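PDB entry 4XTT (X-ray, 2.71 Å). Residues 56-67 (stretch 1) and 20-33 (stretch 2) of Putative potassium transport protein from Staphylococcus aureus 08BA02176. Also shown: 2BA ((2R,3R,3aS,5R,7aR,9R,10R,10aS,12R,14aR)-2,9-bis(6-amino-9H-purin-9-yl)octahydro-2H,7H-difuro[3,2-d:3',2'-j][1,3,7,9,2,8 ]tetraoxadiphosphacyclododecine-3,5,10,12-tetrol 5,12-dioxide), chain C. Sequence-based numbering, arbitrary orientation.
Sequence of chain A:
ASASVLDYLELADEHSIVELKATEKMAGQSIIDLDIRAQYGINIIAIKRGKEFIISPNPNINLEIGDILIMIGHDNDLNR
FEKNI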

# COMPACT_ATOMS: atom_id res chain seq x y z
N SER A 56 -4.63 -2.51 -5.00
CA SER A 56 -5.21 -2.95 -3.73
C SER A 56 -5.66 -4.40 -3.82
O SER A 56 -6.86 -4.69 -3.71
CB SER A 56 -6.37 -2.04 -3.33
OG SER A 56 -6.76 -2.28 -1.99
N PRO A 57 -4.71 -5.32 -4.04
CA PRO A 57 -4.99 -6.71 -4.36
C PRO A 57 -5.88 -7.37 -3.32
O PRO A 57 -5.78 -7.06 -2.14
CB PRO A 57 -3.60 -7.36 -4.35
CG PRO A 57 -2.65 -6.25 -4.52
CD PRO A 57 -3.27 -5.10 -3.79
N ASN A 58 -6.79 -8.22 -3.77
CA ASN A 58 -7.59 -9.02 -2.87
C ASN A 58 -6.66 -9.99 -2.17
O ASN A 58 -6.01 -10.80 -2.84
CB ASN A 58 -8.70 -9.76 -3.62
CG ASN A 58 -9.68 -10.44 -2.69
OD1 ASN A 58 -9.28 -11.14 -1.74
ND2 ASN A 58 -10.96 -10.27 -2.96
N PRO A 59 -6.58 -9.92 -0.84
CA PRO A 59 -5.63 -10.73 -0.07
C PRO A 59 -5.94 -12.23 -0.09
O PRO A 59 -5.10 -13.01 0.36
CB PRO A 59 -5.76 -10.18 1.35
CG PRO A 59 -7.14 -9.64 1.40
CD PRO A 59 -7.42 -9.09 0.04
N ASN A 60 -7.09 -12.63 -0.63
CA ASN A 60 -7.49 -14.03 -0.59
C ASN A 60 -7.25 -14.78 -1.88
O ASN A 60 -7.46 -16.00 -1.93
CB ASN A 60 -8.98 -14.15 -0.24
CG ASN A 60 -9.36 -13.43 1.04
OD1 ASN A 60 -9.34 -14.02 2.12
ND2 ASN A 60 -9.70 -12.15 0.93
N ILE A 61 -6.80 -14.09 -2.93
CA ILE A 61 -6.49 -14.79 -4.18
C ILE A 61 -5.10 -15.39 -4.10
O ILE A 61 -4.20 -14.83 -3.48
CB ILE A 61 -6.58 -13.86 -5.42
CG1 ILE A 61 -5.42 -12.84 -5.45
CG2 ILE A 61 -7.94 -13.16 -5.48
CD1 ILE A 61 -5.35 -12.00 -6.72
N ASN A 62 -4.93 -16.56 -4.72
CA ASN A 62 -3.64 -17.23 -4.76
C ASN A 62 -2.69 -16.52 -5.71
O ASN A 62 -3.06 -16.18 -6.84
CB ASN A 62 -3.81 -18.69 -5.14
CG ASN A 62 -4.34 -19.53 -3.99
OD1 ASN A 62 -4.58 -19.01 -2.90
ND2 ASN A 62 -4.56 -20.81 -4.24
N LEU A 63 -1.46 -16.30 -5.26
CA LEU A 63 -0.46 -15.68 -6.12
C LEU A 63 -0.05 -16.67 -7.19
O LEU A 63 0.26 -17.82 -6.91
CB LEU A 63 0.77 -15.25 -5.31
CG LEU A 63 0.59 -14.24 -4.17
CD1 LEU A 63 1.90 -14.08 -3.42
CD2 LEU A 63 0.09 -12.89 -4.68
N GLU A 64 -0.04 -16.20 -8.43
CA GLU A 64 0.34 -17.04 -9.56
C GLU A 64 1.80 -16.80 -9.92
O GLU A 64 2.39 -15.81 -9.50
CB GLU A 64 -0.57 -16.77 -10.76
CG GLU A 64 -2.05 -16.89 -10.42
CD GLU A 64 -2.95 -16.63 -11.60
OE1 GLU A 64 -2.51 -15.95 -12.55
OE2 GLU A 64 -4.11 -17.11 -11.58
N ILE A 65 2.36 -17.72 -10.69
CA ILE A 65 3.75 -17.62 -11.10
C ILE A 65 3.95 -16.39 -11.99
O ILE A 65 3.16 -16.12 -12.90
CB ILE A 65 4.21 -18.89 -11.85
CG1 ILE A 65 3.63 -20.15 -11.18
CG2 ILE A 65 5.71 -18.97 -11.90
CD1 ILE A 65 2.36 -20.69 -11.85
N GLY A 66 5.00 -15.63 -11.71
CA GLY A 66 5.31 -14.45 -12.50
C GLY A 66 4.69 -13.17 -11.98
O GLY A 66 4.98 -12.09 -12.48
N ASP A 67 3.83 -13.30 -10.97
CA ASP A 67 3.25 -12.13 -10.31
C ASP A 67 4.32 -11.30 -9.64
O ASP A 67 5.14 -11.81 -8.88
CB ASP A 67 2.20 -12.54 -9.27
CG ASP A 67 0.86 -12.87 -9.89
OD1 ASP A 67 0.59 -12.41 -11.02
OD2 ASP A 67 0.09 -13.61 -9.25
P 2BA C . -3.60 -6.35 8.65
O1P 2BA C . -2.38 -5.60 8.24
O2P 2BA C . -3.55 -6.49 10.14
O5' 2BA C . -4.89 -5.47 8.27
C5' 2BA C . -6.20 -5.99 8.58
C4' 2BA C . -7.22 -5.14 7.93
O4' 2BA C . -6.99 -3.69 8.19
C3' 2BA C . -7.15 -5.31 6.48
O3' 2BA C . -8.04 -6.38 6.07
C2' 2BA C . -7.62 -4.06 5.92
O2' 2BA C . -9.07 -4.06 5.79
C1' 2BA C . -7.19 -3.02 6.89
N9 2BA C . -5.97 -2.47 6.49
C8 2BA C . -5.00 -2.76 7.12
N7 2BA C . -3.91 -2.13 6.59
C5 2BA C . -4.57 -1.40 5.46
C6 2BA C . -4.24 -0.54 4.42
N6 2BA C . -2.90 -0.16 4.28
N1 2BA C . -5.14 -0.06 3.55
C2 2BA C . -6.40 -0.39 3.66
N3 2BA C . -6.82 -1.21 4.61
C4 2BA C . -5.97 -1.73 5.52
P1 2BA C . -7.50 -7.32 4.87
O1P1 2BA C . -7.37 -6.44 3.69
O2P1 2BA C . -8.56 -8.34 4.58
O5'1 2BA C . -6.09 -8.05 5.07
C5'1 2BA C . -5.85 -8.90 6.17
C4'1 2BA C . -4.39 -9.16 6.23
O4'1 2BA C . -3.89 -9.57 4.90
C3'1 2BA C . -3.67 -7.93 6.57
O3'1 2BA C . -3.48 -7.80 8.00
C2'1 2BA C . -2.38 -8.04 5.91
O2'1 2BA C . -1.47 -8.76 6.78
C1'1 2BA C . -2.62 -8.81 4.69
N91 2BA C . -2.75 -7.96 3.57
C81 2BA C . -3.84 -7.84 3.03
N71 2BA C . -3.79 -6.97 1.97
C51 2BA C . -2.33 -6.62 2.07
C61 2BA C . -1.41 -5.81 1.39
N61 2BA C . -1.84 -5.04 0.27
N11 2BA C . -0.15 -5.72 1.75
C21 2BA C . 0.32 -6.41 2.78
N31 2BA C . -0.45 -7.23 3.50
C41 2BA C . -1.77 -7.37 3.20
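Stretch 2 (20-33) LKATEKMAGQSIID

Leu63 forms the apolar centre. Its CD1 lies 3.6 Å from Met26 CG and its CD2 3.9 Å from Ile31 CG2, so one branched side chain fills the space between them. Towards the ligand, Pro59 continues this surface: its CB lies 3.7 Å from Ile31 CG1 and 3.9 Å from Ile32 CB, while Ile31 CD1 and Pro59 CB approach 2BA at C51 (3.4 Å) and C81 (3.5 Å). At the other end, the CB of buried Ala22 points toward stretch 1, 3.4 Å from Asp67 O and 3.6 Å from Glu64 O, a close fit that a methyl group suits.

The two stretches run antiparallel, Pro59 lying near Ile31, Leu63 near Ala27 and Asp67 near Ala22. Both are mostly loop and turn, apart from a strand ending at Lys21. Leu63 N donates a hydrogen bond to Gln29 O (2.7 Å), and Leu63 O accepts one from Gly28 N (2.8 Å). Gly28, in the type II turn Met26–Gln29, has a positive phi that favours glycine; Gly66 repeats this in the turn Glu64–Asp67. Ala22 N donates to Asp67 O (2.7 Å), and Ile32 N makes a weak bond to Pro59 O (3.1 Å).

At the polar edge, exposed Asn62 places ND2 3.3 Å from Gly28 O, too poorly angled for a hydrogen bond; its amide can meet solvent.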

# COMPACT_ATOMS: atom_id res chain seq x y z
N LEU A 20 9.10 -7.70 -6.28
CA LEU A 20 9.49 -9.07 -5.96
C LEU A 20 8.64 -10.05 -6.76
O LEU A 20 7.42 -10.09 -6.63
CB LEU A 20 9.34 -9.34 -4.46
CG LEU A 20 9.73 -10.76 -4.06
CD1 LEU A 20 11.22 -10.96 -4.30
CD2 LEU A 20 9.37 -11.05 -2.61
N LYS A 21 9.31 -10.87 -7.57
CA LYS A 21 8.62 -11.79 -8.46
C LYS A 21 8.25 -13.05 -7.69
O LYS A 21 9.04 -13.56 -6.90
CB LYS A 21 9.51 -12.11 -9.67
CG LYS A 21 8.89 -13.05 -10.71
CD LYS A 21 9.39 -12.73 -12.11
CE LYS A 21 10.86 -12.32 -12.10
NZ LYS A 21 11.34 -11.79 -13.41
N ALA A 22 7.04 -13.54 -7.92
CA ALA A 22 6.53 -14.67 -7.16
C ALA A 22 7.19 -15.99 -7.60
O ALA A 22 7.20 -16.33 -8.78
CB ALA A 22 5.03 -14.77 -7.31
N THR A 23 7.71 -16.71 -6.62
CA THR A 23 8.33 -18.01 -6.85
C THR A 23 7.31 -19.12 -6.61
O THR A 23 6.26 -18.87 -6.00
CB THR A 23 9.54 -18.23 -5.93
OG1 THR A 23 10.08 -19.55 -6.15
CG2 THR A 23 9.13 -18.10 -4.48
N GLU A 24 7.62 -20.33 -7.05
CA GLU A 24 6.73 -21.47 -6.84
C GLU A 24 6.46 -21.67 -5.35
O GLU A 24 5.35 -22.02 -4.95
CB GLU A 24 7.33 -22.75 -7.44
CG GLU A 24 7.46 -22.71 -8.95
CD GLU A 24 6.11 -22.70 -9.66
OE1 GLU A 24 5.11 -23.13 -9.04
OE2 GLU A 24 6.05 -22.25 -10.82
N LYS A 25 7.49 -21.44 -4.55
CA LYS A 25 7.36 -21.44 -3.10
C LYS A 25 6.25 -20.50 -2.66
O LYS A 25 5.45 -20.82 -1.78
CB LYS A 25 8.68 -21.03 -2.46
CG LYS A 25 8.60 -20.80 -0.96
CD LYS A 25 9.88 -20.17 -0.44
CE LYS A 25 9.79 -19.93 1.06
NZ LYS A 25 8.55 -19.18 1.41
N MET A 26 6.18 -19.34 -3.32
CA MET A 26 5.25 -18.29 -2.92
C MET A 26 3.98 -18.34 -3.77
O MET A 26 2.91 -17.88 -3.34
CB MET A 26 5.96 -16.93 -3.02
CG MET A 26 5.13 -15.75 -3.46
SD MET A 26 6.06 -14.21 -3.20
CE MET A 26 7.69 -14.72 -3.70
N ALA A 27 4.08 -18.95 -4.95
CA ALA A 27 2.92 -19.17 -5.81
C ALA A 27 2.02 -20.26 -5.21
O ALA A 27 2.52 -21.24 -4.65
CB ALA A 27 3.35 -19.55 -7.21
N GLY A 28 0.71 -20.07 -5.32
CA GLY A 28 -0.22 -21.01 -4.71
C GLY A 28 -0.65 -20.51 -3.35
O GLY A 28 -1.60 -21.02 -2.76
N GLN A 29 0.08 -19.52 -2.84
CA GLN A 29 -0.25 -18.91 -1.56
C GLN A 29 -0.86 -17.54 -1.77
O GLN A 29 -0.63 -16.90 -2.79
CB GLN A 29 0.99 -18.80 -0.68
CG GLN A 29 1.62 -20.13 -0.32
CD GLN A 29 2.76 -19.98 0.68
OE1 GLN A 29 2.53 -19.90 1.89
NE2 GLN A 29 3.99 -19.91 0.17
N SER A 30 -1.64 -17.08 -0.80
CA SER A 30 -2.25 -15.75 -0.84
C SER A 30 -1.48 -14.81 0.06
O SER A 30 -0.69 -15.25 0.89
CB SER A 30 -3.70 -15.81 -0.40
OG SER A 30 -3.78 -16.20 0.96
N ILE A 31 -1.71 -13.50 -0.08
CA ILE A 31 -0.97 -12.58 0.77
C ILE A 31 -1.58 -12.55 2.17
O ILE A 31 -0.97 -12.02 3.11
CB ILE A 31 -0.91 -11.14 0.18
CG1 ILE A 31 -2.20 -10.37 0.44
CG2 ILE A 31 -0.61 -11.16 -1.31
CD1 ILE A 31 -2.27 -9.04 -0.31
N ILE A 32 -2.74 -13.18 2.34
CA ILE A 32 -3.33 -13.31 3.67
C ILE A 32 -2.85 -14.60 4.33
O ILE A 32 -2.82 -14.71 5.55
CB ILE A 32 -4.88 -13.27 3.64
CG1 ILE A 32 -5.44 -12.91 5.02
CG2 ILE A 32 -5.47 -14.58 3.14
CD1 ILE A 32 -6.95 -12.91 5.08
N ASP A 33 -2.43 -15.57 3.51
CA ASP A 33 -1.77 -16.76 4.02
C ASP A 33 -0.42 -16.36 4.60
O ASP A 33 -0.06 -16.77 5.70
CB ASP A 33 -1.56 -17.81 2.92
CG ASP A 33 -2.84 -18.54 2.55
OD1 ASP A 33 -3.78 -18.58 3.38
OD2 ASP A 33 -2.91 -19.09 1.42